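Local coordinates for protein beta-methylmalyl-CoA dehydratase (Chloroflexus aurantiacus, PDB 4E3E) that catalyses the reversible dehydration of (2R,3S)-beta-methylmalyl-CoA to mesaconyl-CoA in the glyoxylate assimilation cycle, at residues K75-I80 against N227-H232. Numbering follows the deposited sequence.
Sequences KTVPDI and NTARVH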
# COMPACT_ATOMS: atom_id res chain seq x y z
N LYS A 75 7.38 -16.63 -6.69
CA LYS A 75 7.91 -16.96 -8.02
C LYS A 75 7.67 -18.41 -8.44
O LYS A 75 7.55 -18.69 -9.64
CB LYS A 75 9.42 -16.71 -8.11
CG LYS A 75 9.88 -15.36 -7.62
CD LYS A 75 9.36 -14.29 -8.51
CE LYS A 75 8.60 -13.24 -7.73
NZ LYS A 75 8.02 -12.46 -8.85
N THR A 76 7.64 -19.31 -7.46
CA THR A 76 7.54 -20.75 -7.74
C THR A 76 6.09 -21.15 -7.96
O THR A 76 5.81 -22.20 -8.56
CB THR A 76 8.11 -21.63 -6.60
OG1 THR A 76 7.18 -21.70 -5.49
CG2 THR A 76 9.46 -21.14 -6.14
N VAL A 77 5.17 -20.32 -7.48
CA VAL A 77 3.74 -20.68 -7.51
C VAL A 77 3.17 -21.04 -8.92
O VAL A 77 2.50 -22.08 -9.06
CB VAL A 77 2.87 -19.63 -6.78
CG1 VAL A 77 1.37 -19.89 -6.99
CG2 VAL A 77 3.20 -19.65 -5.29
N PRO A 78 3.44 -20.20 -9.95
CA PRO A 78 2.91 -20.53 -11.29
C PRO A 78 3.27 -21.96 -11.76
O PRO A 78 2.42 -22.63 -12.34
CB PRO A 78 3.57 -19.48 -12.20
CG PRO A 78 3.85 -18.33 -11.29
CD PRO A 78 4.29 -18.98 -10.00
N ASP A 79 4.49 -22.41 -11.47
CA ASP A 79 5.00 -23.69 -11.97
C ASP A 79 4.85 -24.87 -11.01
O ASP A 79 4.84 -26.03 -11.45
CB ASP A 79 6.47 -23.55 -12.34
CG ASP A 79 6.71 -22.44 -13.33
OD1 ASP A 79 6.03 -22.42 -14.37
OD2 ASP A 79 7.56 -21.57 -13.07
N ILE A 80 4.74 -24.60 -9.71
CA ILE A 80 4.73 -25.67 -8.72
C ILE A 80 3.35 -25.88 -8.10
O ILE A 80 2.89 -27.01 -8.01
CB ILE A 80 5.78 -25.41 -7.60
CG1 ILE A 80 7.17 -25.23 -8.20
CG2 ILE A 80 5.75 -26.52 -6.53
CD1 ILE A 80 7.66 -26.37 -9.08
N ASN A 227 2.36 -13.67 -6.32
CA ASN A 227 1.88 -15.02 -6.06
C ASN A 227 0.49 -15.07 -6.69
O ASN A 227 -0.36 -14.24 -6.38
CB ASN A 227 1.86 -15.28 -4.54
CG ASN A 227 1.16 -16.59 -4.12
OD1 ASN A 227 0.28 -17.10 -4.81
ND2 ASN A 227 1.55 -17.12 -2.96
N THR A 228 0.27 -16.02 -7.60
CA THR A 228 -0.94 -16.01 -8.41
C THR A 228 -1.98 -17.05 -8.04
O THR A 228 -2.93 -17.20 -8.81
CB THR A 228 -0.63 -16.30 -9.89
OG1 THR A 228 -0.02 -17.59 -9.99
CG2 THR A 228 0.33 -15.24 -10.47
N ALA A 229 -1.80 -17.81 -6.95
CA ALA A 229 -2.71 -18.92 -6.64
C ALA A 229 -4.13 -18.38 -6.57
O ALA A 229 -4.37 -17.36 -5.94
CB ALA A 229 -2.32 -19.65 -5.34
N ARG A 230 -5.05 -19.09 -7.20
CA ARG A 230 -6.38 -18.56 -7.53
C ARG A 230 -7.37 -18.58 -6.36
O ARG A 230 -8.33 -17.78 -6.33
CB ARG A 230 -6.93 -19.29 -8.76
CG ARG A 230 -6.10 -19.05 -10.02
CD ARG A 230 -6.21 -20.13 -11.10
NE ARG A 230 -5.47 -19.67 -12.29
CZ ARG A 230 -5.15 -20.40 -13.36
NH1 ARG A 230 -5.51 -21.68 -13.45
NH2 ARG A 230 -4.47 -19.83 -14.35
N VAL A 231 -7.15 -19.47 -5.39
CA VAL A 231 -7.97 -19.51 -4.17
C VAL A 231 -7.89 -18.20 -3.36
O VAL A 231 -8.79 -17.92 -2.58
CB VAL A 231 -7.63 -20.72 -3.24
CG1 VAL A 231 -8.00 -22.04 -3.90
CG2 VAL A 231 -6.16 -20.70 -2.80
N HIS A 232 -6.82 -17.42 -3.53
CA HIS A 232 -6.69 -16.15 -2.83
C HIS A 232 -7.51 -15.02 -3.42
O HIS A 232 -7.84 -14.05 -2.72
CB HIS A 232 -5.22 -15.71 -2.77
CG HIS A 232 -4.27 -16.79 -2.30
ND1 HIS A 232 -4.57 -17.64 -1.29
CD2 HIS A 232 -2.97 -17.13 -2.73
CE1 HIS A 232 -3.53 -18.50 -1.10
NE2 HIS A 232 -2.55 -18.17 -1.97
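Val77 and Asn227 approach to 6.1 Å between their CA atoms, where the last turn of helix 65-80 meets an irregular loop between helices 215-224 and 235-238. The helix belongs to the N-terminal half of a double hotdog fold and the loop to the C-terminal half, ahead of helix 250-265, and the loop residues are shaped by an Asx turn: Ala229 N donates to Asn227 OD1 at 3.1 Å, almost along the C=O axis, with an N-H...O angle of 169°. The side chain of Val77 is directed toward this turn and packs both methyls on the Asn227 amide. With CG1 anti to the backbone N (chi1 171°), that methyl reaches over the hydrogen-bonded closure, 3.7 Å from Asn227 OD1 and 3.8 Å from Ala229 N, and also touches Ala229 CB. The other methyl, CG2, lies nearer the amide nitrogen, 3.8 Å from Asn227 ND2. The contact is thus van der Waals packing of a branched side chain on a turn whose amide oxygen is already engaged within the loop. Beside it, Pro78 and Thr228 cross at about a right angle, and Arg43 of the second subunit packs on both, so that this side of the contact borders the subunit interface. Arg230 of the same loop forms a salt bridge with Asp209 of that subunit. Two residues before Val77, Lys75 NZ hydrogen-bonds to Gln226 OE1, just ahead of the loop segment. Thr228 OG1 lies against both helix residues, 4.0 Å from Val77 CG1 and 4.1 Å from Pro78 CG.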